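Local coordinates for protein acyl-CoA dehydrogenase (Slackia heliotrinireducens, PDB 4RM7) that is a member of the acyl-CoA dehydrogenase family, built as a four-chain assembly whose subunits combine an N-terminal helical, a middle beta and a C-terminal helical domain, at residues A[98-103]-A[107-112]; A[114-117]-A[121-124]; A[285-290]-A[334-339]; A[328-333]-A[357-362]. All blocks are in the same frame, centred on the assembly; numbering follows the deposited sequence.

Contact 1 of 4, residues A[98-103]-A[107-112]; sequences QILEAF and AQTSPF
The ring of Phe112 meets Leu100 obliquely: the methyl CD2 of Leu100 sits 4.0 Å from Phe112 CD2 and, closer to the root of the ring, 3.7 Å from Phe112 CB. In the plane of the ring, at its edge, lies the carbonyl oxygen of Gln108, from the preceding turn of the same helix. The aromatic ring of Tyr124 also meets that of Phe112, their planes nearly perpendicular at about 85°. On the facing helix the edge of the Phe103 ring has Ile99 O in its plane, but this ring leads away from the contact toward Phe187.

Leu100 holds CG anti to its own nitrogen (chi1 -179°), which carries the branch across to the facing helix at about a right angle to Phe112. Thr109 slides past it in the opposite direction. The methyl CG2 of Thr109 rests 3.8 Å from Leu100 CG and 3.6 Å from Leu100 O, whereas OG1 turns back to bond Ser106 O. No hydrogen bond crosses the contact. Glu101 offers mainly its backbone; its carboxylate bonds Tyr68 and forms salt bridges with Arg62 and Arg113.

The axes of the two segments run roughly antiparallel, at 156° and 9.1 Å, making a helical hairpin of the N-terminal domain. Leu100 and Phe112 both pack on Met189 of strand 184-191, and helix 234-270 covers Ala102 and Phe103.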
# COMPACT_ATOMS: atom_id res chain seq x y z
N GLN A 98 -34.79 9.00 12.66
CA GLN A 98 -34.21 10.23 13.16
C GLN A 98 -34.48 11.40 12.21
O GLN A 98 -34.92 12.47 12.65
CB GLN A 98 -32.72 10.04 13.35
CG GLN A 98 -32.06 11.14 14.14
CD GLN A 98 -30.69 10.74 14.61
OE1 GLN A 98 -30.37 9.55 14.69
NE2 GLN A 98 -29.86 11.73 14.90
N ILE A 99 -34.24 11.17 10.92
CA ILE A 99 -34.49 12.17 9.88
C ILE A 99 -35.96 12.58 9.80
O ILE A 99 -36.27 13.76 9.65
CB ILE A 99 -34.03 11.64 8.52
CG1 ILE A 99 -32.51 11.68 8.44
CG2 ILE A 99 -34.61 12.46 7.40
CD1 ILE A 99 -31.99 11.06 7.18
N LEU A 100 -36.86 11.61 9.90
CA LEU A 100 -38.28 11.94 9.93
C LEU A 100 -38.63 12.85 11.11
O LEU A 100 -39.33 13.85 10.93
CB LEU A 100 -39.15 10.68 10.00
CG LEU A 100 -40.63 11.06 10.01
CD1 LEU A 100 -40.96 11.73 8.71
CD2 LEU A 100 -41.55 9.89 10.26
N GLU A 101 -38.16 12.50 12.31
CA GLU A 101 -38.45 13.29 13.50
C GLU A 101 -37.96 14.72 13.36
O GLU A 101 -38.67 15.67 13.72
CB GLU A 101 -37.81 12.67 14.75
CG GLU A 101 -38.52 11.43 15.26
CD GLU A 101 -37.82 10.79 16.47
OE1 GLU A 101 -36.65 11.11 16.74
OE2 GLU A 101 -38.46 9.96 17.14
N ALA A 102 -36.77 14.88 12.81
CA ALA A 102 -36.15 16.19 12.64
C ALA A 102 -36.96 17.13 11.77
O ALA A 102 -37.06 18.32 12.07
CB ALA A 102 -34.73 16.03 12.07
N PHE A 103 -37.57 16.61 10.70
CA PHE A 103 -38.18 17.50 9.70
C PHE A 103 -39.70 17.58 9.74
O PHE A 103 -40.30 18.40 9.04
CB PHE A 103 -37.74 17.09 8.30
CG PHE A 103 -36.35 17.50 7.96
CD1 PHE A 103 -36.10 18.76 7.43
CD2 PHE A 103 -35.29 16.66 8.19
CE1 PHE A 103 -34.82 19.16 7.12
CE2 PHE A 103 -34.00 17.06 7.89
CZ PHE A 103 -33.77 18.31 7.35
N ALA A 107 -47.24 15.42 15.32
CA ALA A 107 -48.44 14.84 14.76
C ALA A 107 -48.14 14.09 13.46
O ALA A 107 -48.71 13.03 13.21
CB ALA A 107 -49.50 15.91 14.52
N GLN A 108 -47.24 14.63 12.64
CA GLN A 108 -46.87 13.97 11.39
C GLN A 108 -46.07 12.68 11.60
O GLN A 108 -46.21 11.73 10.82
CB GLN A 108 -46.05 14.92 10.51
CG GLN A 108 -46.88 15.93 9.74
CD GLN A 108 -46.02 16.81 8.83
OE1 GLN A 108 -44.90 17.18 9.19
NE2 GLN A 108 -46.54 17.13 7.65
N THR A 109 -45.24 12.64 12.64
CA THR A 109 -44.36 11.50 12.85
C THR A 109 -44.99 10.43 13.74
O THR A 109 -44.62 9.25 13.67
CB THR A 109 -43.02 11.92 13.47
OG1 THR A 109 -43.23 12.32 14.82
CG2 THR A 109 -42.42 13.08 12.70
N SER A 110 -45.93 10.83 14.58
CA SER A 110 -46.57 9.91 15.52
C SER A 110 -47.06 8.61 14.86
O SER A 110 -46.75 7.53 15.36
CB SER A 110 -47.72 10.60 16.24
OG SER A 110 -48.45 9.67 17.02
N PRO A 111 -47.81 8.70 13.74
CA PRO A 111 -48.25 7.43 13.14
C PRO A 111 -47.10 6.51 12.75
O PRO A 111 -47.17 5.31 12.97
CB PRO A 111 -49.03 7.88 11.89
CG PRO A 111 -48.70 9.33 11.69
CD PRO A 111 -48.42 9.86 13.06
N PHE A 112 -46.05 7.09 12.19
CA PHE A 112 -44.92 6.30 11.72
C PHE A 112 -44.10 5.70 12.86
O PHE A 112 -43.62 4.57 12.74
CB PHE A 112 -44.01 7.14 10.85
CG PHE A 112 -44.64 7.56 9.56
CD1 PHE A 112 -44.58 6.73 8.45
CD2 PHE A 112 -45.30 8.78 9.47
CE1 PHE A 112 -45.17 7.11 7.26
CE2 PHE A 112 -45.90 9.16 8.28
CZ PHE A 112 -45.83 8.33 7.17

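Contact 2 of 4, residues A[114-117]-A[121-124]; sequences TEYQ and RLSY
Tyr116 and Arg121 meet where the chain leaves helix 106-119 and turns toward strand 124-127, a helix-to-strand connection that leads from the N-terminal helical domain into the middle beta domain. Tyr116 CA directs its hydrogen at Arg121 O across 3.3 Å, with an angle of 143° at the hydrogen. The same carbonyl oxygen lies at the edge of the Tyr116 ring, near its plane, 3.7 Å from CD1 of Tyr116. Leu122 approaches this ring obliquely and brings its methyl CD2 to 3.8 Å from Tyr116 CB.

The Glu115 carboxylate makes the second part of the contact, but without a hydrogen bond. With CG anti to the backbone nitrogen (chi1 176°) and the chain extended beyond it, the carboxylate reaches Ser123, where Glu115 OE2 lies 3.3 Å from Ser123 CB. Glu115 OE1 is also 3.4 Å from Ser123 N, but the angle is too poor for a hydrogen bond, and none links the two segments.

Farther out, helices 43-50 and 90-103 pack on Tyr116 through Phe49, Val50, Leu94 and Leu97. The Arg121 side chain sets out away from segment 114-117, and its guanidinium forms a salt bridge with Asp43 and a hydrogen bond to Leu41 O. The turn itself is pinned by Thr119, whose OG1 hydrogen-bonds both Glu115 O and Arg121 N, tying the last turn of the helix to the first residue of the outgoing segment.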
# COMPACT_ATOMS: atom_id res chain seq x y z
N THR A 114 -45.27 4.94 15.79
CA THR A 114 -46.13 3.94 16.39
C THR A 114 -46.09 2.65 15.59
O THR A 114 -46.01 1.56 16.16
CB THR A 114 -47.57 4.44 16.51
OG1 THR A 114 -47.64 5.37 17.61
CG2 THR A 114 -48.53 3.29 16.76
N GLU A 115 -46.13 2.77 14.28
CA GLU A 115 -46.07 1.60 13.43
C GLU A 115 -44.74 0.86 13.63
O GLU A 115 -44.69 -0.37 13.67
CB GLU A 115 -46.27 1.98 11.97
CG GLU A 115 -46.14 0.80 11.05
CD GLU A 115 -46.25 1.17 9.59
OE1 GLU A 115 -45.48 0.61 8.79
OE2 GLU A 115 -47.12 2.02 9.26
N TYR A 116 -43.67 1.63 13.75
CA TYR A 116 -42.34 1.06 13.92
C TYR A 116 -42.23 0.30 15.25
O TYR A 116 -41.63 -0.77 15.31
CB TYR A 116 -41.28 2.15 13.82
CG TYR A 116 -39.85 1.66 14.00
CD1 TYR A 116 -39.33 0.70 13.15
CD2 TYR A 116 -39.04 2.18 15.01
CE1 TYR A 116 -38.02 0.25 13.31
CE2 TYR A 116 -37.73 1.74 15.17
CZ TYR A 116 -37.23 0.78 14.32
OH TYR A 116 -35.94 0.35 14.48
N GLN A 117 -42.80 0.86 16.30
CA GLN A 117 -42.75 0.23 17.62
C GLN A 117 -43.65 -1.00 17.69
O GLN A 117 -43.36 -1.95 18.41
CB GLN A 117 -43.11 1.24 18.70
CG GLN A 117 -42.05 2.34 18.80
CD GLN A 117 -42.41 3.45 19.76
OE1 GLN A 117 -41.53 4.08 20.36
NE2 GLN A 117 -43.70 3.72 19.91
N ARG A 121 -41.08 -2.22 11.60
CA ARG A 121 -40.90 -1.81 10.22
C ARG A 121 -41.37 -0.38 10.03
O ARG A 121 -42.15 0.13 10.81
CB ARG A 121 -41.63 -2.75 9.27
CG ARG A 121 -40.94 -4.08 9.06
CD ARG A 121 -41.62 -4.91 7.99
NE ARG A 121 -41.57 -6.33 8.28
CZ ARG A 121 -40.63 -7.15 7.85
NH1 ARG A 121 -39.64 -6.69 7.10
NH2 ARG A 121 -40.66 -8.43 8.17
N LEU A 122 -40.86 0.26 8.99
CA LEU A 122 -41.23 1.62 8.66
C LEU A 122 -41.99 1.60 7.36
O LEU A 122 -41.66 0.85 6.46
CB LEU A 122 -39.99 2.49 8.51
CG LEU A 122 -39.38 3.03 9.80
CD1 LEU A 122 -38.16 3.85 9.49
CD2 LEU A 122 -40.39 3.86 10.57
N SER A 123 -43.03 2.41 7.27
CA SER A 123 -43.90 2.39 6.11
C SER A 123 -43.44 3.34 5.02
O SER A 123 -44.14 3.54 4.05
CB SER A 123 -45.33 2.70 6.52
OG SER A 123 -45.48 4.04 6.90
N TYR A 124 -42.28 3.96 5.19
CA TYR A 124 -41.78 4.89 4.20
C TYR A 124 -40.34 4.64 3.82
O TYR A 124 -39.61 3.98 4.53
CB TYR A 124 -41.96 6.33 4.68
CG TYR A 124 -41.19 6.68 5.92
CD1 TYR A 124 -39.91 7.16 5.84
CD2 TYR A 124 -41.76 6.53 7.17
CE1 TYR A 124 -39.20 7.48 6.97
CE2 TYR A 124 -41.06 6.86 8.30
CZ TYR A 124 -39.78 7.33 8.20
OH TYR A 124 -39.08 7.65 9.33

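Contact 3 of 4, residues A[285-290]-A[334-339]; sequences QMKLTE and ASDAMQ
Lys287 crosses obliquely over both Asp336 and Gln339, and the touching is done by its methylene chain. Its CD lies 3.9 Å from Asp336 OD1, and its CE lies 4.0 Å from Gln339 CG. Gln339, bent at chi2 (69°), presents its own aliphatic part here and leads its amide away.

The electrostatic component is looser. Lys287 NZ and Asp336 OD1 stand 5.4 Å apart, too far for a salt bridge, although the opposite charges probably still attract. The bend at chi4 of Lys287 accompanies an ammonium group engaged elsewhere, in a salt bridge with Glu370 of the third subunit. Gln339 likewise bonds across that interface, OE1 to Arg360 of the third subunit and NE2 to Glu370 of that same subunit.

No hydrogen bond links the two segments; within helix 282-311, Thr289 OG1 donates to Met286 O at 3.2 Å, tilted 27° from the carbonyl plane, and this oxygen also accepts the backbone bond from Glu290 N. Met286 and Met338 are modelled as selenomethionines, not the natural residue.

The pair joins helices 282-311 and 316-341 of the C-terminal helical domain. Around it, Ala337 packs on helix 234-270, Met338 on helix 351-362, and Leu288 and Thr289 meet the second subunit.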
# COMPACT_ATOMS: atom_id res chain seq x y z
N GLN A 285 0.64 -15.32 10.14
CA GLN A 285 0.85 -14.55 11.35
C GLN A 285 0.85 -13.07 11.04
O GLN A 285 0.16 -12.31 11.69
CB GLN A 285 2.15 -14.93 12.03
CG GLN A 285 2.07 -16.28 12.66
CD GLN A 285 3.21 -16.54 13.61
OE1 GLN A 285 4.39 -16.30 13.28
NE2 GLN A 285 2.87 -17.01 14.79
N MSE A 286 1.57 -12.67 10.02
CA MSE A 286 1.57 -11.28 9.70
C MSE A 286 0.20 -10.77 9.25
O MSE A 286 -0.25 -9.71 9.67
CB MSE A 286 2.60 -10.96 8.63
CG MSE A 286 2.44 -9.50 8.22
SE MSE A 286 2.32 -9.40 6.34
CE MSE A 286 4.25 -9.55 6.08
N LYS A 287 -0.47 -11.53 8.38
CA LYS A 287 -1.80 -11.12 7.92
C LYS A 287 -2.71 -10.90 9.13
O LYS A 287 -3.41 -9.89 9.22
CB LYS A 287 -2.39 -12.15 6.97
CG LYS A 287 -2.17 -11.85 5.50
CD LYS A 287 -2.97 -12.83 4.65
CE LYS A 287 -2.51 -12.86 3.20
NZ LYS A 287 -1.32 -13.74 2.98
N LEU A 288 -2.66 -11.83 10.08
CA LEU A 288 -3.42 -11.75 11.31
C LEU A 288 -3.15 -10.48 12.12
O LEU A 288 -4.11 -9.82 12.54
CB LEU A 288 -3.15 -12.98 12.18
CG LEU A 288 -3.88 -14.23 11.66
CD1 LEU A 288 -3.74 -15.40 12.61
CD2 LEU A 288 -5.34 -13.89 11.44
N THR A 289 -1.90 -10.16 12.38
CA THR A 289 -1.59 -8.95 13.11
C THR A 289 -1.97 -7.71 12.31
O THR A 289 -2.46 -6.74 12.86
CB THR A 289 -0.15 -8.92 13.69
OG1 THR A 289 0.82 -9.05 12.65
CG2 THR A 289 0.08 -9.99 14.71
N GLU A 290 -1.75 -7.75 11.01
CA GLU A 290 -2.15 -6.64 10.14
C GLU A 290 -3.67 -6.38 10.26
O GLU A 290 -4.12 -5.26 10.43
CB GLU A 290 -1.75 -6.95 8.71
CG GLU A 290 -1.81 -5.78 7.79
CD GLU A 290 -0.53 -4.97 7.85
OE1 GLU A 290 0.57 -5.57 7.94
OE2 GLU A 290 -0.64 -3.72 7.83
N ALA A 334 -11.51 -8.22 5.21
CA ALA A 334 -12.32 -9.29 4.66
C ALA A 334 -11.57 -10.03 3.53
O ALA A 334 -11.59 -11.26 3.46
CB ALA A 334 -13.63 -8.74 4.16
N SER A 335 -10.89 -9.27 2.67
CA SER A 335 -10.10 -9.86 1.60
C SER A 335 -8.95 -10.75 2.12
O SER A 335 -8.72 -11.85 1.58
CB SER A 335 -9.53 -8.77 0.70
OG SER A 335 -8.87 -9.35 -0.42
N ASP A 336 -8.24 -10.27 3.14
CA ASP A 336 -7.20 -11.05 3.82
C ASP A 336 -7.76 -12.31 4.46
O ASP A 336 -7.10 -13.36 4.44
CB ASP A 336 -6.48 -10.22 4.89
CG ASP A 336 -5.45 -9.27 4.31
OD1 ASP A 336 -4.80 -9.66 3.31
OD2 ASP A 336 -5.30 -8.13 4.84
N ALA A 337 -8.96 -12.20 5.02
CA ALA A 337 -9.64 -13.38 5.54
C ALA A 337 -9.91 -14.39 4.43
O ALA A 337 -9.67 -15.58 4.62
CB ALA A 337 -10.94 -13.00 6.22
N MSE A 338 -10.40 -13.93 3.28
CA MSE A 338 -10.58 -14.85 2.15
C MSE A 338 -9.28 -15.54 1.80
O MSE A 338 -9.27 -16.74 1.56
CB MSE A 338 -11.10 -14.15 0.91
CG MSE A 338 -12.56 -13.80 0.93
SE MSE A 338 -12.98 -12.66 -0.59
CE MSE A 338 -12.39 -13.93 -1.95
N GLN A 339 -8.19 -14.78 1.77
CA GLN A 339 -6.92 -15.34 1.32
C GLN A 339 -6.47 -16.44 2.28
O GLN A 339 -5.96 -17.47 1.85
CB GLN A 339 -5.84 -14.26 1.20
CG GLN A 339 -4.67 -14.70 0.32
CD GLN A 339 -5.06 -14.83 -1.15
OE1 GLN A 339 -6.11 -14.33 -1.56
NE2 GLN A 339 -4.22 -15.50 -1.94

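Contact 4 of 4, residues A[328-333]-A[357-362]; sequences KAATEV and QDCRGY
Thr331, Cys359 and Ala330 bury the most surface here, and they bring two helices close with small side chains. Thr331 faces Cys359, the nearest CA pair of the contact at 5.0 Å. Its hydroxyl oxygen OG1 lies 3.5 Å from Cys359 CB and beside the peptide that follows, 3.3 Å from Arg360 N. Neither that nitrogen nor Cys359 O is placed at an angle suited to a hydrogen bond. OG1 stands anti to the carbonyl carbon of Thr331 (chi1 -56°), where it bonds Pro327 O one turn back in its own helix; Gln363 OE1 adds a weak bond. This buried hydroxyl thus touches the opposing backbone while its polar needs are met elsewhere.

Cys359 SG lies 3.8 Å from Ala330 CB, an apolar contact between two compact groups. Thr331 CG2 lies 4.3 Å from Arg360 CD, so the arginine joins in through its aliphatic chain. Its guanidinium continues to the third subunit and bonds Gln339 OE1 and Ser335 O there.

The axes of the two segments approach to 7.9 Å and run nearly antiparallel, at 162°, in the C-terminal helical domain. Met298 of helix 282-311 packs on Ala329, Ala330 and Val333, and helix 234-270 packs against both Ala330 and Tyr362.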
# COMPACT_ATOMS: atom_id res chain seq x y z
N LYS A 328 -12.67 1.08 3.61
CA LYS A 328 -11.58 0.51 2.83
C LYS A 328 -10.80 -0.48 3.70
O LYS A 328 -10.46 -1.59 3.26
CB LYS A 328 -10.66 1.59 2.29
CG LYS A 328 -9.61 1.08 1.35
CD LYS A 328 -8.57 2.13 1.13
CE LYS A 328 -7.81 1.88 -0.15
NZ LYS A 328 -6.73 2.91 -0.33
N ALA A 329 -10.54 -0.10 4.96
CA ALA A 329 -9.87 -1.01 5.88
C ALA A 329 -10.69 -2.27 6.07
O ALA A 329 -10.13 -3.38 6.10
CB ALA A 329 -9.64 -0.34 7.20
N ALA A 330 -12.00 -2.12 6.19
CA ALA A 330 -12.86 -3.28 6.38
C ALA A 330 -12.75 -4.24 5.18
O ALA A 330 -12.70 -5.46 5.36
CB ALA A 330 -14.28 -2.86 6.60
N THR A 331 -12.70 -3.67 3.98
CA THR A 331 -12.63 -4.48 2.76
C THR A 331 -11.32 -5.26 2.73
O THR A 331 -11.30 -6.41 2.32
CB THR A 331 -12.77 -3.62 1.49
OG1 THR A 331 -13.99 -2.88 1.56
CG2 THR A 331 -12.83 -4.49 0.25
N GLU A 332 -10.24 -4.64 3.17
CA GLU A 332 -8.93 -5.27 3.17
C GLU A 332 -8.87 -6.44 4.17
O GLU A 332 -8.31 -7.51 3.87
CB GLU A 332 -7.84 -4.23 3.46
CG GLU A 332 -7.78 -3.14 2.41
CD GLU A 332 -6.75 -2.04 2.69
OE1 GLU A 332 -6.12 -2.06 3.78
OE2 GLU A 332 -6.59 -1.16 1.82
N VAL A 333 -9.45 -6.23 5.36
CA VAL A 333 -9.55 -7.31 6.33
C VAL A 333 -10.35 -8.50 5.76
O VAL A 333 -9.91 -9.66 5.83
CB VAL A 333 -10.20 -6.83 7.63
CG1 VAL A 333 -10.45 -8.01 8.59
CG2 VAL A 333 -9.29 -5.83 8.29
N GLN A 357 -17.77 -8.42 -0.23
CA GLN A 357 -18.63 -7.66 -1.13
C GLN A 357 -19.40 -6.56 -0.41
O GLN A 357 -19.48 -5.45 -0.92
CB GLN A 357 -19.59 -8.61 -1.82
CG GLN A 357 -18.88 -9.56 -2.79
CD GLN A 357 -19.82 -10.61 -3.36
OE1 GLN A 357 -20.80 -11.02 -2.74
NE2 GLN A 357 -19.50 -11.06 -4.55
N ASP A 358 -19.97 -6.86 0.75
CA ASP A 358 -20.64 -5.85 1.57
C ASP A 358 -19.69 -4.69 1.85
O ASP A 358 -20.03 -3.51 1.63
CB ASP A 358 -21.11 -6.43 2.92
CG ASP A 358 -22.24 -7.43 2.77
OD1 ASP A 358 -22.94 -7.43 1.73
OD2 ASP A 358 -22.44 -8.22 3.71
N CYS A 359 -18.51 -5.01 2.35
CA CYS A 359 -17.61 -3.95 2.78
C CYS A 359 -17.17 -3.06 1.61
O CYS A 359 -17.06 -1.85 1.77
CB CYS A 359 -16.41 -4.53 3.50
SG CYS A 359 -16.87 -5.22 5.13
N ARG A 360 -17.00 -3.65 0.44
CA ARG A 360 -16.67 -2.86 -0.75
C ARG A 360 -17.74 -1.84 -1.02
O ARG A 360 -17.45 -0.74 -1.46
CB ARG A 360 -16.50 -3.76 -1.98
CG ARG A 360 -16.08 -3.01 -3.24
CD ARG A 360 -14.63 -2.54 -3.11
NE ARG A 360 -14.20 -1.60 -4.16
CZ ARG A 360 -14.63 -0.35 -4.30
NH1 ARG A 360 -15.56 0.13 -3.47
NH2 ARG A 360 -14.17 0.41 -5.28
N GLY A 361 -18.99 -2.20 -0.74
CA GLY A 361 -20.13 -1.31 -0.93
C GLY A 361 -20.15 -0.13 0.04
O GLY A 361 -20.57 0.97 -0.29
N TYR A 362 -19.67 -0.36 1.25
CA TYR A 362 -19.54 0.72 2.20
C TYR A 362 -18.62 1.86 1.71
O TYR A 362 -18.72 2.99 2.17
CB TYR A 362 -19.04 0.15 3.52
CG TYR A 362 -20.06 -0.73 4.21
CD1 TYR A 362 -21.42 -0.47 4.09
CD2 TYR A 362 -19.66 -1.82 4.96
CE1 TYR A 362 -22.36 -1.28 4.72
CE2 TYR A 362 -20.59 -2.63 5.60
CZ TYR A 362 -21.93 -2.35 5.48
OH TYR A 362 -22.85 -3.15 6.12

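In the fold
The four contacts form two groups on opposite sides of the chain's centre. Contacts 1 and 2, with centres 11 Å apart, share helix 106-119 and touch through Phe112 and Ser123; contact 1 pairs this helix with its predecessor, and contact 2 then leads the chain off toward the beta domain. Contacts 3 and 4 have centres 13 Å apart and are joined by helix 316-341, whose segments 328-333 and 334-339 follow directly in sequence, and both reach the third subunit. Between the groups, contact 4 comes to about 16 Å, nearest atoms, of both contact 1 and contact 2, and contacts 1 and 3 lie farthest from each other, their centres 44 Å apart.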